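Local atomic coordinates of CpuTA1 (Curtobacterium pusillum, PDB entry 5K3W), a protein that belongs to the class IV aminotransferase family, is built from mixed helices and sheets, binds pyridoxal-5'-phosphate and forms a two-chain assembly. Residues L176-A179 with T180-A183; L76-S79 with A80-D84; L300-R303 with T304-E307. One frame throughout, in Å; residues are numbered along the deposited sequence.

Along the chain the order is interaction 2, interaction 1, interaction 3. Each is a local contact belonging to a different helix: 76-84 closes helix 69-82, the loop and first turn at 176-183 lead into helix 179-190, and 300-307 ends helix 290-307. Centres of interactions 1 and 2 are 18 Å apart with nearest atoms about 6 Å apart, whereas interaction 3 lies about 30 and 27 Å from them, on the opposite side of the chain's centre from interaction 1. All three sit at different distances from pyridoxal-5'-phosphate: Tyr178 touches it, the side chain of Ser79 is about 9 Å away and that of Arg303 about 7 Å. Interactions 1 and 2 also reach the second subunit.

Interaction 1 of 3, residues L176-A179 with T180-A183; sequences LSYA and TNRA. With PLP (pyridoxal-5'-phosphate), chain C.
The amide of Asn181 lies flat over one face of the Tyr178 ring, the two planes only 5° apart. ND2 sits toward the rim, 3.3 Å from Tyr178 CE2, while Asn181 CG is 3.4 Å from Tyr178 CD2. With its CG beside the backbone N and anti to the carbonyl carbon (chi1 -45°), Asn181 turns its amide back along the helix start onto the ring. The amide is also tethered from beyond the segments, since ND2 bonds to Pro209 O, and Phe56 meets the tyrosine ring edge-to-face.

Tyr178 is the N-cap of helix 179-190, and the first helical turn is bonded too: Tyr178 O accepts Arg182 N at 3.1 Å in a nearly straight bond (167°), and Ala179 O takes Ala183 N at 2.9 Å.

The other side is looser. A water links the two segments, donating to Ser177 O at 2.8 Å and accepting from Thr180 N at 2.7 Å, so an early N-H of the helix is satisfied by solvent. Thr180 OG1 makes a weak bond to Asn181 OD1. Arg182 bends away toward the second subunit, where its ion pair with Glu125 is long and weak; Ser177 OG, by contrast, bonds to Gly52 O of its own chain and to Ala179 N of the second subunit.

At the far end of the stacked ring, Tyr178 OH and PLP O3 are hydrogen-bonded at 2.6 Å, O3 lying at the ring edge in its plane. The amide over one face and Phe56 probably limit rotation of the phenol, which is consistent with this short bond; either oxygen could be the donor.

Interaction 2 of 3, residues L76-S79 with A80-D84; sequences LAHS and AALLD
His78 and Leu82, one turn apart, provide the main side-chain meeting, but the backbone carries most of this contact, as the second segment makes plain from its first residue. Ala80 N donates to Leu76 O at 2.8 Å and 164°, and its methyl rests against the carbonyl oxygens of Leu76 and Ala77. Ala81 repeats the pattern one step on, its N bonded to Ala77 O at 2.8 Å.

Leu82 adds a side chain to the ladder. Its N reaches His78 O at 3.0 Å, and its CG stands 4.2 Å above one face of the imidazole, offset toward the rim, with CD1 3.9 Å from His78 NE2. The histidine comes to it because its CG is anti to the backbone N (chi1 178°), which brings the end of the ring nearer Leu82. This is a van der Waals touch of a leucine on the ring of an exposed histidine.

At Leu83 the helix gives way. Its N still donates to Ser79 O, though at 3.2 Å and a more bent 145°, and its CD1 lies 3.5 Å from that same oxygen. Leu83 and Ser79 both pack on Val55 of strand 54-62, while Ser79 OG bonds to Arg75 O and Lys174 N. Asp84 then turns to positive phi, and its carboxylate leaves the helix for Arg186 and Arg190 of the second subunit, forming salt bridges through OD2.

Asp84 N to Ala81 O, together with Leu85 N to Ala80 O, completes a Schellman motif with Asp84 as the C-prime residue, the termination of helix 69-82.

Interaction 3 of 3, residues L300-R303 with T304-E307; sequences LLAR and TDLE
Asp305 and Leu306 are tied back to the preceding turn by two weak backbone bonds: Asp305 N to Ala302 O and Leu306 N to Arg303 O, each 3.3 Å and bent to 128° and 120°. Both span three residues. The regular four-residue bonds are missing here, for Thr304 N lies 5.3 Å from Leu300 O and Asp305 N 5.7 Å from Leu301 O, which marks the kink.

Side chain to backbone, Arg303 NH1 donates to Leu300 O at 3.3 Å, the acceptor tilted from the guanidinium plane. The arginine, bent at chi2 and chi3, thus curls back over its own helix; Leu300 O also receives Gln67 NE2.

Van der Waals contacts of side-chain carbons with backbone atoms make up the rest. With CG wedged between the backbone N and the carbonyl carbon (chi1 68°), Arg303 brings CG to 3.2 Å from Thr304 N. Leu306 sets CB against Arg303 O at 3.3 Å and reaches back with CD2 to Ala302 O.

The opposite charges of Arg303 and Glu307 are not in contact, NE and OE2 being 6.6 Å apart, and any attraction is probably modest.

Leu300 packs on helix 234-245 and strand 274-278, whereas Asp305, Leu306 and Glu307 are exposed. The arrangement is that of a C-terminal helix losing its alpha-helical bonding in its last turns, with three-residue bonds of 3-10 spacing replacing it.

Interaction 1 of 3, residues L176-A179 with T180-A183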
loop_
_atom_site.group_PDB
_atom_site.type_symbol
_atom_site.label_atom_id
_atom_site.label_comp_id
_atom_site.label_asym_id
_atom_site.label_seq_id
_atom_site.Cartn_x
_atom_site.Cartn_y
_atom_site.Cartn_z
ATOM N N LEU A 176 4.480 3.304 1.084
ATOM C CA LEU A 176 4.217 3.137 -0.335
ATOM C C LEU A 176 2.854 2.537 -0.596
ATOM O O LEU A 176 2.420 2.533 -1.747
ATOM C CB LEU A 176 5.284 2.261 -0.984
ATOM C CG LEU A 176 6.706 2.808 -0.848
ATOM C CD1 LEU A 176 7.723 1.794 -1.331
ATOM C CD2 LEU A 176 6.849 4.134 -1.609
ATOM N N SER A 177 2.180 2.032 0.439
ATOM C CA SER A 177 0.890 1.358 0.277
ATOM C C SER A 177 -0.241 2.389 0.320
ATOM O O SER A 177 -1.025 2.473 1.273
ATOM C CB SER A 177 0.717 0.284 1.340
ATOM O OG SER A 177 1.553 -0.829 1.069
ATOM N N TYR A 178 -0.328 3.160 -0.772
ATOM C CA TYR A 178 -1.229 4.302 -0.874
ATOM C C TYR A 178 -2.388 4.060 -1.835
ATOM O O TYR A 178 -3.059 5.013 -2.245
ATOM C CB TYR A 178 -0.455 5.552 -1.292
ATOM C CG TYR A 178 -0.109 6.482 -0.149
ATOM C CD1 TYR A 178 0.398 5.991 1.052
ATOM C CD2 TYR A 178 -0.267 7.861 -0.279
ATOM C CE1 TYR A 178 0.720 6.850 2.101
ATOM C CE2 TYR A 178 0.046 8.724 0.760
ATOM C CZ TYR A 178 0.545 8.215 1.948
ATOM O OH TYR A 178 0.871 9.074 2.988
ATOM N N ALA A 179 -2.649 2.806 -2.198
ATOM C CA ALA A 179 -3.778 2.530 -3.079
ATOM C C ALA A 179 -5.063 3.177 -2.560
ATOM O O ALA A 179 -5.832 3.759 -3.333
ATOM C CB ALA A 179 -3.956 1.019 -3.252
ATOM N N THR A 180 -5.317 3.092 -1.253
ATOM C CA THR A 180 -6.555 3.681 -0.753
ATOM C C THR A 180 -6.513 5.199 -0.798
ATOM O O THR A 180 -7.552 5.824 -1.030
ATOM C CB THR A 180 -6.878 3.218 0.670
ATOM O OG1 THR A 180 -5.823 3.622 1.546
ATOM C CG2 THR A 180 -7.042 1.712 0.712
ATOM N N ASN A 181 -5.351 5.821 -0.576
ATOM C CA ASN A 181 -5.323 7.285 -0.637
ATOM C C ASN A 181 -5.708 7.760 -2.029
ATOM O O ASN A 181 -6.465 8.727 -2.176
ATOM C CB ASN A 181 -3.952 7.855 -0.229
ATOM C CG ASN A 181 -3.387 7.192 1.028
ATOM O OD1 ASN A 181 -3.324 5.962 1.115
ATOM N ND2 ASN A 181 -2.963 7.993 1.989
ATOM N N ARG A 182 -5.229 7.063 -3.063
ATOM C CA ARG A 182 -5.618 7.387 -4.435
ATOM C C ARG A 182 -7.084 7.072 -4.684
ATOM O O ARG A 182 -7.774 7.820 -5.382
ATOM C CB ARG A 182 -4.746 6.620 -5.424
ATOM C CG ARG A 182 -3.289 6.666 -5.080
ATOM C CD ARG A 182 -2.766 8.060 -5.281
ATOM N NE ARG A 182 -2.550 8.325 -6.691
ATOM C CZ ARG A 182 -1.745 9.269 -7.155
ATOM N NH1 ARG A 182 -1.076 10.049 -6.304
ATOM N NH2 ARG A 182 -1.606 9.420 -8.470
ATOM N N ALA A 183 -7.575 5.963 -4.140
ATOM C CA ALA A 183 -8.993 5.662 -4.290
ATOM C C ALA A 183 -9.863 6.774 -3.691
ATOM O O ALA A 183 -10.915 7.107 -4.245
ATOM C CB ALA A 183 -9.308 4.299 -3.666
HETATM N N1 PLP C . -0.774 13.339 5.152
HETATM C C2 PLP C . -0.298 12.382 4.304
HETATM C C2A PLP C . -0.944 11.011 4.248
HETATM C C3 PLP C . 0.793 12.668 3.505
HETATM O O3 PLP C . 1.262 11.655 2.656
HETATM C C4 PLP C . 1.390 13.904 3.572
HETATM C C4A PLP C . 2.562 14.291 2.711
HETATM C C5 PLP C . 0.912 14.862 4.413
HETATM C C6 PLP C . -0.179 14.565 5.214
HETATM C C5A PLP C . 1.571 16.237 4.455
HETATM O O4P PLP C . 2.946 16.175 4.788
HETATM P P PLP C . 3.964 17.273 4.240
HETATM O O1P PLP C . 3.453 18.666 4.531
HETATM O O2P PLP C . 4.192 17.115 2.756
HETATM O O3P PLP C . 5.286 17.124 4.949
HETATM O O HOH W 1 -3.705 1.901 0.525
#

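Interaction 2 of 3, residues L76-S79 with A80-D84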
loop_
_atom_site.group_PDB
_atom_site.type_symbol
_atom_site.label_atom_id
_atom_site.label_comp_id
_atom_site.label_asym_id
_atom_site.label_seq_id
_atom_site.Cartn_x
_atom_site.Cartn_y
_atom_site.Cartn_z
ATOM N N LEU A 76 11.220 10.470 7.507
ATOM C CA LEU A 76 11.566 9.246 6.794
ATOM C C LEU A 76 11.968 8.155 7.777
ATOM O O LEU A 76 11.507 7.008 7.681
ATOM C CB LEU A 76 12.697 9.519 5.807
ATOM C CG LEU A 76 13.149 8.361 4.925
ATOM C CD1 LEU A 76 12.127 8.075 3.785
ATOM C CD2 LEU A 76 14.532 8.683 4.384
ATOM N N ALA A 77 12.814 8.520 8.751
ATOM C CA ALA A 77 13.289 7.570 9.754
ATOM C C ALA A 77 12.145 7.074 10.615
ATOM O O ALA A 77 12.065 5.880 10.932
ATOM C CB ALA A 77 14.364 8.223 10.639
ATOM N N HIS A 78 11.259 7.988 11.015
ATOM C CA HIS A 78 10.114 7.617 11.837
ATOM C C HIS A 78 9.178 6.654 11.101
ATOM O O HIS A 78 8.705 5.674 11.683
ATOM C CB HIS A 78 9.372 8.879 12.261
ATOM C CG HIS A 78 8.147 8.603 13.066
ATOM N ND1 HIS A 78 8.200 8.085 14.343
ATOM C CD2 HIS A 78 6.834 8.747 12.771
ATOM C CE1 HIS A 78 6.972 7.934 14.804
ATOM N NE2 HIS A 78 6.123 8.327 13.870
ATOM N N SER A 79 8.885 6.930 9.821
ATOM C CA SER A 79 8.090 6.002 9.021
ATOM C C SER A 79 8.807 4.672 8.887
ATOM O O SER A 79 8.200 3.610 9.066
ATOM C CB SER A 79 7.797 6.586 7.641
ATOM O OG SER A 79 7.130 7.835 7.741
ATOM N N ALA A 80 10.112 4.717 8.598
ATOM C CA ALA A 80 10.911 3.500 8.530
ATOM C C ALA A 80 10.748 2.668 9.797
ATOM O O ALA A 80 10.539 1.449 9.731
ATOM C CB ALA A 80 12.379 3.855 8.305
ATOM N N ALA A 81 10.826 3.324 10.965
ATOM C CA ALA A 81 10.757 2.605 12.236
ATOM C C ALA A 81 9.389 1.966 12.435
ATOM O O ALA A 81 9.294 0.832 12.916
ATOM C CB ALA A 81 11.092 3.548 13.407
ATOM N N LEU A 82 8.318 2.678 12.072
ATOM C CA LEU A 82 6.990 2.082 12.164
ATOM C C LEU A 82 6.873 0.805 11.332
ATOM O O LEU A 82 6.122 -0.105 11.705
ATOM C CB LEU A 82 5.924 3.091 11.737
ATOM C CG LEU A 82 5.699 4.297 12.662
ATOM C CD1 LEU A 82 4.659 5.229 12.080
ATOM C CD2 LEU A 82 5.297 3.873 14.068
ATOM N N LEU A 83 7.585 0.717 10.206
ATOM C CA LEU A 83 7.541 -0.465 9.352
ATOM C C LEU A 83 8.647 -1.475 9.670
ATOM O O LEU A 83 8.882 -2.399 8.879
ATOM C CB LEU A 83 7.615 -0.056 7.873
ATOM C CG LEU A 83 6.287 0.261 7.174
ATOM C CD1 LEU A 83 5.729 1.570 7.672
ATOM C CD2 LEU A 83 6.416 0.267 5.646
ATOM N N ASP A 84 9.323 -1.324 10.808
ATOM C CA ASP A 84 10.424 -2.211 11.187
ATOM C C ASP A 84 11.502 -2.252 10.106
ATOM O O ASP A 84 12.151 -3.280 9.900
ATOM C CB ASP A 84 9.935 -3.632 11.495
ATOM C CG ASP A 84 8.839 -3.669 12.539
ATOM O OD1 ASP A 84 8.994 -3.037 13.605
ATOM O OD2 ASP A 84 7.808 -4.334 12.290
#

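Interaction 3 of 3, residues L300-R303 with T304-E307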
loop_
_atom_site.group_PDB
_atom_site.type_symbol
_atom_site.label_atom_id
_atom_site.label_comp_id
_atom_site.label_asym_id
_atom_site.label_seq_id
_atom_site.Cartn_x
_atom_site.Cartn_y
_atom_site.Cartn_z
ATOM N N LEU A 300 5.153 30.350 2.753
ATOM C CA LEU A 300 5.556 28.957 2.607
ATOM C C LEU A 300 6.605 28.793 1.510
ATOM O O LEU A 300 7.531 27.983 1.646
ATOM C CB LEU A 300 4.333 28.082 2.317
ATOM C CG LEU A 300 3.307 27.925 3.438
ATOM C CD1 LEU A 300 2.047 27.258 2.898
ATOM C CD2 LEU A 300 3.898 27.115 4.575
ATOM N N LEU A 301 6.475 29.548 0.412
ATOM C CA LEU A 301 7.430 29.415 -0.688
ATOM C C LEU A 301 8.792 30.015 -0.353
ATOM O O LEU A 301 9.801 29.605 -0.938
ATOM C CB LEU A 301 6.878 30.071 -1.955
ATOM C CG LEU A 301 5.763 29.306 -2.667
ATOM C CD1 LEU A 301 5.196 30.121 -3.822
ATOM C CD2 LEU A 301 6.245 27.937 -3.146
ATOM N N ALA A 302 8.844 30.970 0.575
ATOM C CA ALA A 302 10.054 31.735 0.841
ATOM C C ALA A 302 10.767 31.350 2.128
ATOM O O ALA A 302 11.836 31.904 2.399
ATOM C CB ALA A 302 9.720 33.226 0.902
ATOM N N ARG A 303 10.209 30.435 2.929
ATOM C CA ARG A 303 10.737 30.203 4.272
ATOM C C ARG A 303 12.164 29.658 4.253
ATOM O O ARG A 303 12.971 29.992 5.129
ATOM C CB ARG A 303 9.817 29.258 5.044
ATOM C CG ARG A 303 9.775 27.837 4.523
ATOM C CD ARG A 303 8.402 27.256 4.754
ATOM N NE ARG A 303 8.438 25.837 5.097
ATOM C CZ ARG A 303 7.825 24.886 4.402
ATOM N NH1 ARG A 303 7.121 25.196 3.329
ATOM N NH2 ARG A 303 7.899 23.625 4.802
ATOM N N THR A 304 12.497 28.819 3.274
ATOM C CA THR A 304 13.804 28.177 3.277
ATOM C C THR A 304 14.922 29.124 2.859
ATOM O O THR A 304 16.077 28.899 3.237
ATOM C CB THR A 304 13.775 26.945 2.364
ATOM O OG1 THR A 304 12.629 26.148 2.691
ATOM C CG2 THR A 304 15.017 26.094 2.549
ATOM N N ASP A 305 14.611 30.171 2.087
ATOM C CA ASP A 305 15.606 31.200 1.788
ATOM C C ASP A 305 16.165 31.826 3.063
ATOM O O ASP A 305 17.369 32.097 3.153
ATOM C CB ASP A 305 14.997 32.279 0.897
ATOM C CG ASP A 305 14.599 31.753 -0.467
ATOM O OD1 ASP A 305 15.384 30.984 -1.080
ATOM O OD2 ASP A 305 13.495 32.115 -0.924
ATOM N N LEU A 306 15.304 32.090 4.047
ATOM C CA LEU A 306 15.777 32.551 5.350
ATOM C C LEU A 306 16.927 31.683 5.862
ATOM O O LEU A 306 18.017 32.182 6.167
ATOM C CB LEU A 306 14.615 32.558 6.351
ATOM C CG LEU A 306 13.539 33.659 6.268
ATOM C CD1 LEU A 306 14.127 35.041 6.587
ATOM C CD2 LEU A 306 12.803 33.676 4.916
ATOM N N GLU A 307 16.706 30.366 5.930
ATOM C CA GLU A 307 17.694 29.437 6.470
ATOM C C GLU A 307 19.038 29.494 5.754
ATOM O O GLU A 307 20.049 29.082 6.332
ATOM C CB GLU A 307 17.156 28.011 6.396
ATOM C CG GLU A 307 15.744 27.850 6.914
ATOM C CD GLU A 307 15.309 26.400 6.920
ATOM O OE1 GLU A 307 15.813 25.624 6.073
ATOM O OE2 GLU A 307 14.472 26.032 7.777
#